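Tegumental protein 20.8 kDa (Clonorchis sinensis, PDB 5X2E) binds a calcium ion through its calmodulin-like domain, an EF-hand pair forming the N-terminal part of a longer tegumental protein. Local coordinates at residues Q25-N30 with P34-K39; E55-C58 with G62-P65. All coordinates share one frame; numbering follows the deposited sequence.

Contact 1: Q25-N30 with P34-K39; sequences QYVAEN and PSMVEK
Val27 meets Pro34, Met36 and Val37 where the two EF-hands of the pair join: helix 20-29 leaves the calcium-binding loop, and helix 35-44 opens the second hand after a short turn. From CB, which points at the facing segment, the valine divides into two methyls that meet different residues. CG1, anti to the backbone N (chi1 165°), reaches the residue just before helix 35-44, 4.1 Å from Pro34 CA. CG2, anti to the carbonyl carbon, meets two residues of the next helix. Val27 CG2 is 3.7 Å from Met36 CG and 4.0 Å from Val37 CG2, the latter a methyl-to-methyl approach.

Met36 offers the root of its side chain: CB and CG face the valine, and bends at chi2 and chi3 then carry SD and CE away. With no hydrogen bond between the segments, the evidence is for a small apolar junction centred on one buried valine, burying 138 Å² in all. Leu32 of the intervening turn also packs on Val27, and Val37 reaches back to Leu23 and Glu24.

Polar side chains of helix 20-29 bond along its own surface and to the calcium loop. Gln25 NE2 donates to Glu29 OE2 at 2.7 Å on the syn side of the carboxylate, while Gln25 OE1 accepts from Lys12 NZ of that loop. At the helix end Asn30 folds back over the ring of Tyr26, and its ND2, 3.2 Å above the ring plane near the centre, donates to Tyr26 O at 3.0 Å; Asn30 N reaches that same oxygen from the other face of the carbonyl plane.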
loop_
_atom_site.group_PDB
_atom_site.type_symbol
_atom_site.label_atom_id
_atom_site.label_comp_id
_atom_site.label_asym_id
_atom_site.label_seq_id
_atom_site.Cartn_x
_atom_site.Cartn_y
_atom_site.Cartn_z
ATOM N N GLN A 25 -0.021 6.399 -9.295
ATOM C CA GLN A 25 -1.419 6.640 -9.662
ATOM C C GLN A 25 -2.240 7.082 -8.453
ATOM O O GLN A 25 -3.022 8.020 -8.521
ATOM C CB GLN A 25 -2.039 5.395 -10.273
ATOM C CG GLN A 25 -3.502 5.585 -10.613
ATOM C CD GLN A 25 -4.076 4.455 -11.405
ATOM O OE1 GLN A 25 -3.581 3.315 -11.369
ATOM N NE2 GLN A 25 -5.129 4.758 -12.152
ATOM N N TYR A 26 -2.053 6.425 -7.320
ATOM C CA TYR A 26 -2.765 6.844 -6.125
ATOM C C TYR A 26 -2.444 8.281 -5.720
ATOM O O TYR A 26 -3.335 9.069 -5.375
ATOM C CB TYR A 26 -2.432 5.891 -4.994
ATOM C CG TYR A 26 -3.164 6.209 -3.721
ATOM C CD1 TYR A 26 -2.583 7.014 -2.755
ATOM C CD2 TYR A 26 -4.437 5.686 -3.469
ATOM C CE1 TYR A 26 -3.257 7.299 -1.565
ATOM C CE2 TYR A 26 -5.115 5.975 -2.296
ATOM C CZ TYR A 26 -4.513 6.774 -1.346
ATOM O OH TYR A 26 -5.172 7.029 -0.179
ATOM N N VAL A 27 -1.173 8.646 -5.787
ATOM C CA VAL A 27 -0.767 9.986 -5.410
ATOM C C VAL A 27 -1.430 10.999 -6.316
ATOM O O VAL A 27 -2.046 11.963 -5.833
ATOM C CB VAL A 27 0.757 10.103 -5.446
ATOM C CG1 VAL A 27 1.217 11.579 -5.410
ATOM C CG2 VAL A 27 1.360 9.321 -4.278
ATOM N N ALA A 28 -1.346 10.772 -7.622
ATOM C CA ALA A 28 -1.909 11.750 -8.531
ATOM C C ALA A 28 -3.432 11.806 -8.396
ATOM O O ALA A 28 -4.014 12.884 -8.412
ATOM C CB ALA A 28 -1.509 11.426 -9.976
ATOM N N GLU A 29 -4.083 10.652 -8.314
ATOM C CA GLU A 29 -5.546 10.613 -8.317
ATOM C C GLU A 29 -6.151 11.246 -7.073
ATOM O O GLU A 29 -7.298 11.672 -7.079
ATOM C CB GLU A 29 -6.024 9.165 -8.456
ATOM C CG GLU A 29 -6.465 8.869 -9.854
ATOM C CD GLU A 29 -6.441 7.412 -10.216
ATOM O OE1 GLU A 29 -6.704 6.560 -9.326
ATOM O OE2 GLU A 29 -6.133 7.122 -11.416
ATOM N N ASN A 30 -5.363 11.312 -6.009
ATOM C CA ASN A 30 -5.803 11.912 -4.755
ATOM C C ASN A 30 -5.203 13.289 -4.491
ATOM O O ASN A 30 -5.296 13.823 -3.382
ATOM C CB ASN A 30 -5.465 10.955 -3.619
ATOM C CG ASN A 30 -6.400 9.786 -3.583
ATOM O OD1 ASN A 30 -7.571 9.936 -3.215
ATOM N ND2 ASN A 30 -5.919 8.621 -3.990
ATOM N N PRO A 34 3.639 15.001 -4.842
ATOM C CA PRO A 34 4.478 13.993 -5.503
ATOM C C PRO A 34 5.679 13.535 -4.670
ATOM O O PRO A 34 6.179 12.447 -4.905
ATOM C CB PRO A 34 4.940 14.712 -6.769
ATOM C CG PRO A 34 3.877 15.674 -7.046
ATOM C CD PRO A 34 3.378 16.155 -5.717
ATOM N N SER A 35 6.118 14.336 -3.707
ATOM C CA SER A 35 7.189 13.934 -2.794
ATOM C C SER A 35 6.801 12.691 -1.974
ATOM O O SER A 35 7.660 12.009 -1.397
ATOM C CB SER A 35 7.536 15.093 -1.860
ATOM O OG SER A 35 6.394 15.479 -1.137
ATOM N N MET A 36 5.498 12.445 -1.893
ATOM C CA MET A 36 4.912 11.272 -1.256
ATOM C C MET A 36 5.475 9.989 -1.842
ATOM O O MET A 36 5.632 8.981 -1.138
ATOM C CB MET A 36 3.384 11.311 -1.450
ATOM C CG MET A 36 2.641 10.173 -0.860
ATOM S SD MET A 36 2.860 10.285 0.914
ATOM C CE MET A 36 1.721 11.633 1.262
ATOM N N VAL A 37 5.750 10.005 -3.146
ATOM C CA VAL A 37 6.292 8.810 -3.786
ATOM C C VAL A 37 7.656 8.462 -3.170
ATOM O O VAL A 37 7.870 7.316 -2.710
ATOM C CB VAL A 37 6.393 8.993 -5.334
ATOM C CG1 VAL A 37 7.060 7.776 -5.948
ATOM C CG2 VAL A 37 5.025 9.254 -5.953
ATOM N N GLU A 38 8.539 9.447 -3.107
ATOM C CA GLU A 38 9.852 9.227 -2.498
ATOM C C GLU A 38 9.752 8.813 -1.032
ATOM O O GLU A 38 10.524 7.987 -0.579
ATOM C CB GLU A 38 10.714 10.476 -2.614
ATOM C CG GLU A 38 11.257 10.703 -4.007
ATOM C CD GLU A 38 12.647 10.139 -4.197
ATOM O OE1 GLU A 38 13.616 10.885 -3.923
ATOM O OE2 GLU A 38 12.772 8.962 -4.622
ATOM N N LYS A 39 8.803 9.379 -0.290
ATOM C CA LYS A 39 8.663 9.044 1.125
ATOM C C LYS A 39 8.263 7.574 1.305
ATOM O O LYS A 39 8.804 6.879 2.165
ATOM C CB LYS A 39 7.643 9.963 1.807
ATOM C CG LYS A 39 8.002 11.441 1.808
ATOM C CD LYS A 39 6.892 12.214 2.520
ATOM C CE LYS A 39 6.495 13.492 1.775
ATOM N NZ LYS A 39 7.591 14.506 1.755
#

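Contact 2: E55-C58 with G62-P65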
loop_
_atom_site.group_PDB
_atom_site.type_symbol
_atom_site.label_atom_id
_atom_site.label_comp_id
_atom_site.label_asym_id
_atom_site.label_seq_id
_atom_site.Cartn_x
_atom_site.Cartn_y
_atom_site.Cartn_z
ATOM N N GLU A 55 4.761 -7.374 3.321
ATOM C CA GLU A 55 5.631 -7.761 4.449
ATOM C C GLU A 55 6.434 -6.564 4.994
ATOM O O GLU A 55 6.519 -6.344 6.198
ATOM C CB GLU A 55 6.597 -8.898 4.046
ATOM C CG GLU A 55 5.930 -10.265 3.838
ATOM C CD GLU A 55 5.430 -10.916 5.122
ATOM O OE1 GLU A 55 5.940 -10.655 6.226
ATOM O OE2 GLU A 55 4.513 -11.702 5.042
ATOM N N THR A 56 7.056 -5.801 4.105
ATOM C CA THR A 56 7.911 -4.699 4.545
ATOM C C THR A 56 7.064 -3.542 5.070
ATOM O O THR A 56 7.413 -2.892 6.054
ATOM C CB THR A 56 8.825 -4.250 3.407
ATOM O OG1 THR A 56 9.649 -5.366 3.017
ATOM C CG2 THR A 56 9.710 -3.120 3.862
ATOM N N PHE A 57 5.953 -3.292 4.388
ATOM C CA PHE A 57 4.997 -2.284 4.825
ATOM C C PHE A 57 4.579 -2.587 6.275
ATOM O O PHE A 57 4.650 -1.719 7.155
ATOM C CB PHE A 57 3.800 -2.285 3.866
ATOM C CG PHE A 57 2.727 -1.293 4.175
ATOM C CD1 PHE A 57 1.575 -1.696 4.842
ATOM C CD2 PHE A 57 2.818 0.020 3.728
ATOM C CE1 PHE A 57 0.539 -0.786 5.077
ATOM C CE2 PHE A 57 1.794 0.906 3.948
ATOM C CZ PHE A 57 0.647 0.495 4.622
ATOM N N CYS A 58 4.218 -3.843 6.532
ATOM C CA CYS A 58 3.736 -4.228 7.849
ATOM C C CYS A 58 4.843 -4.175 8.902
ATOM O O CYS A 58 4.627 -3.742 10.038
ATOM C CB CYS A 58 3.126 -5.629 7.817
ATOM S SG CYS A 58 1.515 -5.705 7.017
ATOM N N GLY A 62 4.365 -1.888 12.178
ATOM C CA GLY A 62 3.915 -2.701 13.306
ATOM C C GLY A 62 2.572 -3.394 13.072
ATOM O O GLY A 62 1.828 -3.630 14.022
ATOM N N LEU A 63 2.264 -3.712 11.812
ATOM C CA LEU A 63 1.049 -4.433 11.435
ATOM C C LEU A 63 1.384 -5.885 11.119
ATOM O O LEU A 63 2.555 -6.235 10.978
ATOM C CB LEU A 63 0.380 -3.761 10.230
ATOM C CG LEU A 63 0.001 -2.281 10.369
ATOM C CD1 LEU A 63 -0.337 -1.675 8.996
ATOM C CD2 LEU A 63 -1.138 -2.093 11.387
ATOM N N LYS A 64 0.364 -6.734 11.007
ATOM C CA LYS A 64 0.572 -8.089 10.503
ATOM C C LYS A 64 -0.093 -8.203 9.139
ATOM O O LYS A 64 -1.086 -7.532 8.896
ATOM C CB LYS A 64 0.018 -9.127 11.481
ATOM C CG LYS A 64 0.649 -9.021 12.866
ATOM C CD LYS A 64 -0.003 -9.930 13.894
ATOM C CE LYS A 64 0.548 -9.659 15.300
ATOM N NZ LYS A 64 1.390 -10.775 15.825
ATOM N N PRO A 65 0.462 -9.034 8.234
ATOM C CA PRO A 65 -0.188 -9.240 6.926
ATOM C C PRO A 65 -1.651 -9.671 7.080
ATOM O O PRO A 65 -2.485 -9.229 6.279
ATOM C CB PRO A 65 0.672 -10.336 6.279
ATOM C CG PRO A 65 2.068 -10.054 6.851
ATOM C CD PRO A 65 1.814 -9.620 8.277
#
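Cys58 SG is put beside Leu63 CB by a chi1 of -74°, which holds the sulfur anti to the carbonyl carbon and beside the backbone N, against the chain as it turns back. The turn that ends helix 54-61 is consistent with a Schellman motif. Gly62, the first residue to leave helical geometry, has a positive phi of 76°, and the next amide returns five residues along the chain, Leu63 N donating to Cys58 O at 3.0 Å with an N-H...O angle of 150°. Gly62 N is closer to Cys58 O, at 2.8 Å, but its bond is bent and weak. One carbonyl near the helix end therefore takes two consecutive N-H groups, one well directed and one poorly.

The apolar pairing that usually accompanies this cap is present as well. Cys58 SG is 3.9 Å from Leu63 CB and also lies beside the Lys64-Pro65 peptide, 3.7 Å from Lys64 C. The proline ring is next, with Pro65 CD 4.1 Å from Cys58 SG. In Leu63, CG too is anti to the carbonyl carbon, and from it CD1 approaches Phe57 CE1 at 4.1 Å, obliquely to the ring. Phe57 also meets the rings of Phe7 and Phe44, and Leu63 touches Ile4, which ties the cap to the aromatic core and to helix 3-10.

Beyond the cap, the backbone at Lys64 is held from the next helix, its N donating to Glu67 OE2. On the outer side the Glu55 chain, bent at chi2, crosses the proline at about a right angle, and its carboxylate oxygen OE2 rests 3.5 Å from Pro65 CG.

The two contacts follow one another along the chain and lie on opposite sides of its centre, with their own centres 20 Å apart and nearest atoms about 9 Å apart, so neither touches the other. Contact 1 joins the first hand to the second; contact 2 ends the second hand and turns the chain into helix 65-79. The calcium ion, bound by Asp11, Asp13, Thr15, Val17 and Glu22, is reached by neither directly. On the contact 1 side, the Val27 side chain is about 9 Å from that of Glu22, on the same helix. In contact 2, the Glu55 side chain is about 8 Å from that of Val17, and that of Phe57 about 12 Å from the ion.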